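Local coordinates for alkaline phosphatase D (Bacillus subtilis, PDB 2YEQ), which hydrolyses phosphate esters as a secreted phosphodiesterase and alkaline phosphatase whose active site holds iron and calcium, at residues 274-286 with 303-317. Numbering follows the deposited sequence.
Sequences NVLDTRQYRDDQA and RTLLGKEQEQWLFNN. With NA (sodium ion), chain B; EDO (1,2-ethanediol), chain L.
Leu-276 sets the apolar centre where strand 271-275 runs out against helix 308-320: its CD2 meets the indole edge of Trp-313 at CZ3, 3.8 Å away, and also touches Leu-314 CD1, while CD1 leans on Leu-306 CD2. Farther along, Leu-305 CD2 lies over one face of the Arg-282 guanidinium, 3.5 Å from its CZ; Arg-279 NH1 covers the other face, and Asp-350 pairs with both arginines. Arg-282 is further steadied by NE, which donates in its own plane to Thr-278 O. A water bridges Asp-277 O, Tyr-281 N and Leu-305 O, satisfying polar backbone inside the joint. Toward the rim, Asp-283 N donates to Thr-304 O (2.9 Å) and Thr-304 N returns a bond to Asp-283 OD2 (3.0 Å). Bent at chi3 (72°), Arg-303 swings NH2 onto Asp-284 O at 2.8 Å, nearly straight at 173°, while NH1 reaches Gly-354 O. A leucine here would probably deprive Asp-284 O and Gly-354 O of their guanidinium donors and leave the 284-286 backbone freer to shift. The chemistry thus grades from apolar packing to a rim of backbone and side-chain hydrogen bonds, which probably helps to hold the sodium ligands Asp-284 OD1 and Gln-285 OE1 in place.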
ATOM      1  N   ASN A 274     -11.967   4.147   4.368  1.00 19.27           N
ATOM      2  CA  ASN A 274     -12.098   2.750   4.772  1.00 18.65           C
ATOM      3  C   ASN A 274     -10.881   2.032   4.254  1.00 16.43           C
ATOM      4  O   ASN A 274     -10.761   1.805   3.054  1.00 17.36           O
ATOM      5  CB  ASN A 274     -13.368   2.151   4.164  1.00 18.27           C
ATOM      6  CG  ASN A 274     -14.619   2.921   4.570  1.00 18.72           C
ATOM      7  OD1 ASN A 274     -15.115   2.784   5.688  1.00 21.16           O
ATOM      8  ND2 ASN A 274     -15.066   3.823   3.693  1.00 19.36           N
ATOM      9  N   VAL A 275      -9.970   1.702   5.165  1.00 17.10           N
ATOM     10  CA  VAL A 275      -8.751   0.987   4.830  1.00 17.05           C
ATOM     11  C   VAL A 275      -9.050  -0.532   4.951  1.00 16.44           C
ATOM     12  O   VAL A 275      -9.315  -1.022   6.039  1.00 17.23           O
ATOM     13  CB  VAL A 275      -7.593   1.401   5.789  1.00 17.84           C
ATOM     14  CG1 VAL A 275      -6.333   0.693   5.425  1.00 17.53           C
ATOM     15  CG2 VAL A 275      -7.377   2.954   5.733  1.00 16.25           C
ATOM     16  N   LEU A 276      -9.027  -1.232   3.822  1.00 15.93           N
ATOM     17  CA  LEU A 276      -9.471  -2.603   3.750  1.00 17.53           C
ATOM     18  C   LEU A 276      -8.297  -3.581   3.833  1.00 17.24           C
ATOM     19  O   LEU A 276      -7.088  -3.205   3.663  1.00 17.07           O
ATOM     20  CB  LEU A 276     -10.219  -2.848   2.442  1.00 17.37           C
ATOM     21  CG  LEU A 276     -11.367  -1.879   2.100  1.00 17.83           C
ATOM     22  CD1 LEU A 276     -12.087  -2.334   0.812  1.00 15.01           C
ATOM     23  CD2 LEU A 276     -12.331  -1.707   3.256  1.00 16.70           C
ATOM     24  N   ASP A 277      -8.674  -4.836   4.080  1.00 17.16           N
ATOM     25  CA  ASP A 277      -7.763  -5.984   4.079  1.00 16.08           C
ATOM     26  C   ASP A 277      -8.408  -7.083   3.253  1.00 16.61           C
ATOM     27  O   ASP A 277      -9.314  -7.772   3.718  1.00 17.05           O
ATOM     28  CB  ASP A 277      -7.514  -6.392   5.538  1.00 17.19           C
ATOM     29  CG  ASP A 277      -6.534  -7.582   5.691  1.00 15.87           C
ATOM     30  OD1 ASP A 277      -6.111  -8.189   4.687  1.00 16.34           O
ATOM     31  OD2 ASP A 277      -6.203  -7.859   6.861  1.00 19.55           O
ATOM     32  N   THR A 278      -7.953  -7.222   2.013  1.00 15.82           N
ATOM     33  CA  THR A 278      -8.527  -8.158   1.079  1.00 17.24           C
ATOM     34  C   THR A 278      -7.710  -9.451   0.963  1.00 18.39           C
ATOM     35  O   THR A 278      -7.955 -10.238   0.054  1.00 20.99           O
ATOM     36  CB  THR A 278      -8.693  -7.517  -0.326  1.00 16.25           C
ATOM     37  OG1 THR A 278      -7.409  -7.113  -0.853  1.00 17.50           O
ATOM     38  CG2 THR A 278      -9.672  -6.280  -0.259  1.00 15.39           C
ATOM     39  N   ARG A 279      -6.727  -9.637   1.851  1.00 18.87           N
ATOM     40  CA  ARG A 279      -5.937 -10.873   1.914  1.00 16.91           C
ATOM     41  C   ARG A 279      -6.294 -11.781   3.061  1.00 17.24           C
ATOM     42  O   ARG A 279      -6.358 -12.997   2.867  1.00 18.55           O
ATOM     43  CB  ARG A 279      -4.433 -10.586   2.050  1.00 17.00           C
ATOM     44  CG  ARG A 279      -3.786 -10.154   0.781  1.00 17.00           C
ATOM     45  CD  ARG A 279      -3.717 -11.194  -0.272  1.00 17.09           C
ATOM     46  NE  ARG A 279      -3.375 -10.569  -1.540  1.00 16.24           N
ATOM     47  CZ  ARG A 279      -3.482 -11.121  -2.742  1.00 16.54           C
ATOM     48  NH1 ARG A 279      -3.890 -12.395  -2.914  1.00 18.56           N
ATOM     49  NH2 ARG A 279      -3.184 -10.395  -3.806  1.00 15.75           N
ATOM     50  N   GLN A 280      -6.423 -11.223   4.259  1.00 17.84           N
ATOM     51  CA  GLN A 280      -6.420 -12.030   5.483  1.00 19.23           C
ATOM     52  C   GLN A 280      -7.651 -12.981   5.629  1.00 20.84           C
ATOM     53  O   GLN A 280      -7.586 -14.008   6.357  1.00 18.24           O
ATOM     54  CB  GLN A 280      -6.329 -11.118   6.695  1.00 19.71           C
ATOM     55  CG  GLN A 280      -6.133 -11.851   8.025  1.00 20.32           C
ATOM     56  CD  GLN A 280      -5.910 -10.925   9.187  1.00 19.17           C
ATOM     57  OE1 GLN A 280      -5.763  -9.681   9.033  1.00 22.84           O
ATOM     58  NE2 GLN A 280      -5.865 -11.501  10.360  1.00 16.33           N
ATOM     59  N   TYR A 281      -8.756 -12.599   4.987  1.00 20.03           N
ATOM     60  CA  TYR A 281     -10.029 -13.281   5.138  1.00 20.17           C
ATOM     61  C   TYR A 281     -10.586 -13.828   3.835  1.00 19.45           C
ATOM     62  O   TYR A 281     -11.620 -14.494   3.851  1.00 20.69           O
ATOM     63  CB  TYR A 281     -11.058 -12.349   5.758  1.00 20.90           C
ATOM     64  CG  TYR A 281     -10.531 -11.496   6.874  1.00 21.86           C
ATOM     65  CD1 TYR A 281     -10.319 -12.011   8.149  1.00 20.17           C
ATOM     66  CD2 TYR A 281     -10.231 -10.149   6.653  1.00 21.63           C
ATOM     67  CE1 TYR A 281      -9.819 -11.213   9.168  1.00 20.29           C
ATOM     68  CE2 TYR A 281      -9.747  -9.355   7.650  1.00 20.40           C
ATOM     69  CZ  TYR A 281      -9.534  -9.874   8.914  1.00 21.43           C
ATOM     70  OH  TYR A 281      -9.052  -9.020   9.901  1.00 22.15           O
ATOM     71  N   ARG A 282      -9.903 -13.607   2.721  1.00 19.05           N
ATOM     72  CA  ARG A 282     -10.466 -13.956   1.445  1.00 18.13           C
ATOM     73  C   ARG A 282     -10.518 -15.467   1.180  1.00 20.84           C
ATOM     74  O   ARG A 282      -9.638 -16.231   1.635  1.00 18.40           O
ATOM     75  CB  ARG A 282      -9.724 -13.277   0.298  1.00 17.59           C
ATOM     76  CG  ARG A 282      -8.271 -13.685   0.122  1.00 18.54           C
ATOM     77  CD  ARG A 282      -7.875 -13.690  -1.310  1.00 18.56           C
ATOM     78  NE  ARG A 282      -7.576 -12.344  -1.782  1.00 19.48           N
ATOM     79  CZ  ARG A 282      -7.298 -12.036  -3.036  1.00 19.18           C
ATOM     80  NH1 ARG A 282      -7.356 -12.959  -3.999  1.00 19.95           N
ATOM     81  NH2 ARG A 282      -6.959 -10.780  -3.341  1.00 19.99           N
ATOM     82  N   ASP A 283     -11.504 -15.858   0.374  1.00 19.94           N
ATOM     83  CA  ASP A 283     -11.548 -17.199  -0.181  1.00 20.45           C
ATOM     84  C   ASP A 283     -10.501 -17.349  -1.267  1.00 21.13           C
ATOM     85  O   ASP A 283     -10.006 -16.358  -1.823  1.00 19.49           O
ATOM     86  CB  ASP A 283     -12.936 -17.510  -0.732  1.00 21.62           C
ATOM     87  CG  ASP A 283     -13.965 -17.749   0.369  1.00 24.39           C
ATOM     88  OD1 ASP A 283     -13.595 -18.196   1.488  1.00 23.81           O
ATOM     89  OD2 ASP A 283     -15.161 -17.477   0.125  1.00 22.98           O
ATOM     90  N   ASP A 284     -10.187 -18.604  -1.578  1.00 18.60           N
ATOM     91  CA  ASP A 284      -9.145 -18.970  -2.515  1.00 20.10           C
ATOM     92  C   ASP A 284      -9.513 -18.457  -3.885  1.00 21.46           C
ATOM     93  O   ASP A 284     -10.708 -18.399  -4.236  1.00 23.00           O
ATOM     94  CB  ASP A 284      -9.028 -20.506  -2.550  1.00 22.11           C
ATOM     95  CG  ASP A 284      -7.705 -21.009  -3.068  1.00 25.15           C
ATOM     96  OD1 ASP A 284      -6.702 -20.235  -3.221  1.00 22.54           O
ATOM     97  OD2 ASP A 284      -7.687 -22.239  -3.354  1.00 24.44           O
ATOM     98  N   GLN A 285      -8.500 -18.112  -4.669  1.00 19.70           N
ATOM     99  CA  GLN A 285      -8.711 -17.754  -6.065  1.00 21.90           C
ATOM    100  C   GLN A 285      -9.298 -18.938  -6.883  1.00 26.05           C
ATOM    101  O   GLN A 285      -8.840 -20.081  -6.775  1.00 22.82           O
ATOM    102  CB  GLN A 285      -7.431 -17.271  -6.730  1.00 19.37           C
ATOM    103  CG  GLN A 285      -6.768 -16.062  -6.035  1.00 19.62           C
ATOM    104  CD  GLN A 285      -5.749 -16.474  -4.997  1.00 23.24           C
ATOM    105  OE1 GLN A 285      -5.747 -17.645  -4.560  1.00 18.62           O
ATOM    106  NE2 GLN A 285      -4.869 -15.531  -4.579  1.00 18.12           N
ATOM    107  N   ALA A 286     -10.297 -18.622  -7.703  1.00 23.24           N
ATOM    108  CA  ALA A 286     -10.959 -19.588  -8.570  1.00 23.23           C
ATOM    109  C   ALA A 286     -10.123 -19.904  -9.766  1.00 23.13           C
ATOM    110  O   ALA A 286      -9.225 -19.127 -10.151  1.00 22.45           O
ATOM    111  CB  ALA A 286     -12.314 -19.033  -9.031  1.00 22.77           C
ATOM    112  N   ARG A 303     -18.669 -16.839  -2.274  1.00 18.14           N
ATOM    113  CA  ARG A 303     -17.260 -16.503  -2.153  1.00 20.04           C
ATOM    114  C   ARG A 303     -17.083 -15.054  -1.736  1.00 24.40           C
ATOM    115  O   ARG A 303     -17.823 -14.181  -2.217  1.00 23.79           O
ATOM    116  CB  ARG A 303     -16.549 -16.759  -3.447  1.00 19.24           C
ATOM    117  CG  ARG A 303     -16.346 -18.243  -3.706  1.00 21.55           C
ATOM    118  CD  ARG A 303     -15.748 -18.499  -5.044  1.00 18.32           C
ATOM    119  NE  ARG A 303     -14.345 -18.107  -5.091  1.00 21.93           N
ATOM    120  CZ  ARG A 303     -13.824 -17.129  -5.839  1.00 22.35           C
ATOM    121  NH1 ARG A 303     -14.587 -16.382  -6.632  1.00 22.70           N
ATOM    122  NH2 ARG A 303     -12.518 -16.881  -5.781  1.00 21.40           N
ATOM    123  N   THR A 304     -16.128 -14.832  -0.827  1.00 22.77           N
ATOM    124  CA  THR A 304     -15.879 -13.542  -0.192  1.00 21.87           C
ATOM    125  C   THR A 304     -14.420 -13.106  -0.413  1.00 21.86           C
ATOM    126  O   THR A 304     -13.529 -13.954  -0.601  1.00 19.05           O
ATOM    127  CB  THR A 304     -16.179 -13.619   1.308  1.00 21.72           C
ATOM    128  OG1 THR A 304     -16.193 -12.300   1.851  1.00 19.27           O
ATOM    129  CG2 THR A 304     -15.143 -14.529   2.087  1.00 18.45           C
ATOM    130  N   LEU A 305     -14.208 -11.787  -0.449  1.00 22.43           N
ATOM    131  CA  LEU A 305     -12.856 -11.191  -0.373  1.00 22.75           C
ATOM    132  C   LEU A 305     -12.652 -10.654   1.021  1.00 20.55           C
ATOM    133  O   LEU A 305     -11.580 -10.811   1.602  1.00 22.07           O
ATOM    134  CB  LEU A 305     -12.671 -10.012  -1.335  1.00 25.19           C
ATOM    135  CG  LEU A 305     -11.963 -10.155  -2.662  1.00 30.45           C
ATOM    136  CD1 LEU A 305     -11.988  -8.763  -3.348  1.00 29.54           C
ATOM    137  CD2 LEU A 305     -10.528 -10.674  -2.561  1.00 24.11           C
ATOM    138  N   LEU A 306     -13.682 -10.004   1.562  1.00 20.52           N
ATOM    139  CA  LEU A 306     -13.545  -9.232   2.776  1.00 19.48           C
ATOM    140  C   LEU A 306     -13.809 -10.048   4.002  1.00 19.54           C
ATOM    141  O   LEU A 306     -13.357  -9.679   5.108  1.00 18.42           O
ATOM    142  CB  LEU A 306     -14.536  -8.066   2.794  1.00 21.15           C
ATOM    143  CG  LEU A 306     -14.453  -7.023   1.688  1.00 22.05           C
ATOM    144  CD1 LEU A 306     -15.587  -5.987   1.867  1.00 21.73           C
ATOM    145  CD2 LEU A 306     -13.048  -6.363   1.679  1.00 20.41           C
ATOM    146  N   GLY A 307     -14.591 -11.120   3.839  1.00 19.47           N
ATOM    147  CA  GLY A 307     -15.160 -11.813   4.978  1.00 20.15           C
ATOM    148  C   GLY A 307     -16.384 -11.078   5.461  1.00 23.77           C
ATOM    149  O   GLY A 307     -16.527  -9.862   5.229  1.00 22.27           O
ATOM    150  N   LYS A 308     -17.253 -11.798   6.170  1.00 24.31           N
ATOM    151  CA  LYS A 308     -18.572 -11.292   6.530  1.00 27.94           C
ATOM    152  C   LYS A 308     -18.515 -10.082   7.439  1.00 25.37           C
ATOM    153  O   LYS A 308     -19.261  -9.135   7.229  1.00 22.63           O
ATOM    154  CB  LYS A 308     -19.421 -12.387   7.200  1.00 33.90           C
ATOM    155  CG  LYS A 308     -20.781 -11.905   7.757  1.00 46.23           C
ATOM    156  CD  LYS A 308     -21.971 -12.586   7.077  1.00 63.95           C
ATOM    157  CE  LYS A 308     -22.195 -12.062   5.652  1.00 74.60           C
ATOM    158  NZ  LYS A 308     -23.541 -11.421   5.481  1.00 77.03           N
ATOM    159  N   GLU A 309     -17.650 -10.116   8.445  1.00 24.32           N
ATOM    160  CA  GLU A 309     -17.560  -9.035   9.429  1.00 26.65           C
ATOM    161  C   GLU A 309     -17.069  -7.734   8.792  1.00 24.13           C
ATOM    162  O   GLU A 309     -17.622  -6.674   9.049  1.00 21.38           O
ATOM    163  CB  GLU A 309     -16.602  -9.385  10.561  1.00 34.40           C
ATOM    164  CG  GLU A 309     -17.237  -9.484  11.922  1.00 50.47           C
ATOM    165  CD  GLU A 309     -17.233 -10.910  12.442  1.00 66.33           C
ATOM    166  OE1 GLU A 309     -17.802 -11.795  11.756  1.00 80.73           O
ATOM    167  OE2 GLU A 309     -16.648 -11.146  13.522  1.00 72.65           O
ATOM    168  N   GLN A 310     -16.009  -7.827   7.988  1.00 21.43           N
ATOM    169  CA  GLN A 310     -15.456  -6.654   7.348  1.00 19.44           C
ATOM    170  C   GLN A 310     -16.448  -6.076   6.345  1.00 23.07           C
ATOM    171  O   GLN A 310     -16.523  -4.853   6.176  1.00 19.28           O
ATOM    172  CB  GLN A 310     -14.160  -6.980   6.647  1.00 19.19           C
ATOM    173  CG  GLN A 310     -13.483  -5.765   6.063  1.00 18.97           C
ATOM    174  CD  GLN A 310     -12.148  -6.066   5.442  1.00 19.18           C
ATOM    175  OE1 GLN A 310     -11.744  -7.243   5.259  1.00 22.90           O
ATOM    176  NE2 GLN A 310     -11.451  -5.024   5.092  1.00 15.40           N
ATOM    177  N   GLU A 311     -17.168  -6.952   5.650  1.00 20.68           N
ATOM    178  CA  GLU A 311     -18.197  -6.510   4.714  1.00 22.63           C
ATOM    179  C   GLU A 311     -19.264  -5.672   5.429  1.00 22.94           C
ATOM    180  O   GLU A 311     -19.638  -4.591   4.949  1.00 21.56           O
ATOM    181  CB  GLU A 311     -18.833  -7.701   4.008  1.00 24.25           C
ATOM    182  CG  GLU A 311     -19.690  -7.315   2.815  1.00 26.68           C
ATOM    183  CD  GLU A 311     -20.351  -8.522   2.169  1.00 28.45           C
ATOM    184  OE1 GLU A 311     -21.368  -8.973   2.721  1.00 32.35           O
ATOM    185  OE2 GLU A 311     -19.870  -8.998   1.112  1.00 26.76           O
ATOM    186  N   GLN A 312     -19.741  -6.162   6.568  1.00 21.73           N
ATOM    187  CA  GLN A 312     -20.784  -5.490   7.312  1.00 26.49           C
ATOM    188  C   GLN A 312     -20.268  -4.175   7.911  1.00 26.53           C
ATOM    189  O   GLN A 312     -20.986  -3.167   7.941  1.00 23.06           O
ATOM    190  CB  GLN A 312     -21.352  -6.390   8.411  1.00 31.15           C
ATOM    191  CG  GLN A 312     -22.549  -5.799   9.161  1.00 40.55           C
ATOM    192  CD  GLN A 312     -23.719  -5.422   8.228  1.00 52.15           C
ATOM    193  OE1 GLN A 312     -24.185  -4.266   8.206  1.00 53.30           O
ATOM    194  NE2 GLN A 312     -24.182  -6.400   7.437  1.00 50.62           N
ATOM    195  N   TRP A 313     -19.040  -4.203   8.413  1.00 24.10           N
ATOM    196  CA  TRP A 313     -18.387  -3.015   8.936  1.00 23.00           C
ATOM    197  C   TRP A 313     -18.288  -1.954   7.840  1.00 21.39           C
ATOM    198  O   TRP A 313     -18.558  -0.791   8.073  1.00 23.63           O
ATOM    199  CB  TRP A 313     -17.004  -3.409   9.489  1.00 24.80           C
ATOM    200  CG  TRP A 313     -15.996  -2.302   9.695  1.00 22.07           C
ATOM    201  CD1 TRP A 313     -15.812  -1.548  10.822  1.00 22.74           C
ATOM    202  CD2 TRP A 313     -15.004  -1.864   8.751  1.00 22.19           C
ATOM    203  NE1 TRP A 313     -14.771  -0.660  10.623  1.00 22.89           N
ATOM    204  CE2 TRP A 313     -14.259  -0.844   9.367  1.00 20.99           C
ATOM    205  CE3 TRP A 313     -14.660  -2.257   7.462  1.00 22.64           C
ATOM    206  CZ2 TRP A 313     -13.201  -0.217   8.735  1.00 20.53           C
ATOM    207  CZ3 TRP A 313     -13.616  -1.629   6.844  1.00 22.80           C
ATOM    208  CH2 TRP A 313     -12.905  -0.607   7.479  1.00 20.76           C
ATOM    209  N   LEU A 314     -17.914  -2.360   6.642  1.00 21.43           N
ATOM    210  CA  LEU A 314     -17.780  -1.435   5.541  1.00 22.51           C
ATOM    211  C   LEU A 314     -19.123  -0.811   5.177  1.00 25.87           C
ATOM    212  O   LEU A 314     -19.200   0.405   4.956  1.00 24.78           O
ATOM    213  CB  LEU A 314     -17.203  -2.129   4.322  1.00 21.18           C
ATOM    214  CG  LEU A 314     -17.091  -1.320   3.039  1.00 22.91           C
ATOM    215  CD1 LEU A 314     -16.211  -0.055   3.237  1.00 20.87           C
ATOM    216  CD2 LEU A 314     -16.551  -2.180   1.910  1.00 22.59           C
ATOM    217  N   PHE A 315     -20.167  -1.639   5.083  1.00 23.64           N
ATOM    218  CA  PHE A 315     -21.520  -1.147   4.776  1.00 25.46           C
ATOM    219  C   PHE A 315     -22.001  -0.159   5.847  1.00 26.05           C
ATOM    220  O   PHE A 315     -22.582   0.886   5.517  1.00 26.85           O
ATOM    221  CB  PHE A 315     -22.504  -2.310   4.617  1.00 25.82           C
ATOM    222  CG  PHE A 315     -22.259  -3.174   3.399  1.00 26.03           C
ATOM    223  CD1 PHE A 315     -21.290  -2.862   2.474  1.00 28.21           C
ATOM    224  CD2 PHE A 315     -23.015  -4.319   3.200  1.00 30.49           C
ATOM    225  CE1 PHE A 315     -21.083  -3.660   1.373  1.00 29.14           C
ATOM    226  CE2 PHE A 315     -22.824  -5.118   2.090  1.00 26.71           C
ATOM    227  CZ  PHE A 315     -21.855  -4.793   1.183  1.00 29.31           C
ATOM    228  N   ASN A 316     -21.737  -0.456   7.112  1.00 24.56           N
ATOM    229  CA  ASN A 316     -22.071   0.468   8.199  1.00 29.02           C
ATOM    230  C   ASN A 316     -21.375   1.831   8.033  1.00 30.12           C
ATOM    231  O   ASN A 316     -21.984   2.871   8.271  1.00 28.01           O
ATOM    232  CB  ASN A 316     -21.685  -0.095   9.563  1.00 31.23           C
ATOM    233  CG  ASN A 316     -22.538  -1.289   9.993  1.00 41.77           C
ATOM    234  OD1 ASN A 316     -22.185  -2.002  10.944  1.00 47.59           O
ATOM    235  ND2 ASN A 316     -23.652  -1.507   9.317  1.00 41.07           N
ATOM    236  N   ASN A 317     -20.099   1.817   7.640  1.00 28.23           N
ATOM    237  CA  ASN A 317     -19.337   3.054   7.415  1.00 27.32           C
ATOM    238  C   ASN A 317     -19.830   3.817   6.197  1.00 27.99           C
ATOM    239  O   ASN A 317     -19.905   5.045   6.230  1.00 30.24           O
ATOM    240  CB  ASN A 317     -17.854   2.767   7.211  1.00 29.05           C
ATOM    241  CG  ASN A 317     -17.198   2.162   8.431  1.00 27.99           C
ATOM    242  OD1 ASN A 317     -17.726   2.246   9.529  1.00 29.88           O
ATOM    243  ND2 ASN A 317     -16.035   1.531   8.232  1.00 27.57           N
TER
HETATM  244 NA    NA B 577      -4.787 -19.832  -4.288  1.00 13.87          NA
HETATM  245  C1  EDO L 539     -13.082 -20.176  -3.186  0.80 26.80           C
HETATM  246  O1  EDO L 539     -12.641 -20.468  -4.517  0.80 25.67           O
HETATM  247  C2  EDO L 539     -12.356 -21.043  -2.179  0.80 26.32           C
HETATM  248  O2  EDO L 539     -12.448 -20.510  -0.879  0.80 24.13           O
HETATM  249  O   HOH W   1     -17.206   5.744   4.429  1.00 29.12           O
HETATM  250  O   HOH W   2      -9.557 -10.498   3.343  1.00 16.33           O
HETATM  251  O   HOH W   3      -6.010 -20.560  -6.140  1.00 31.17           O
HETATM  252  O   HOH W   4     -10.964 -15.853  -7.916  1.00 19.54           O
HETATM  253  O   HOH W   5      -3.631 -21.789  -4.037  1.00 26.69           O
HETATM  254  O   HOH W   6      -3.539 -19.009  -2.599  1.00 16.94           O
HETATM  255  O   HOH W   7      -3.157 -18.950  -5.691  1.00 28.25           O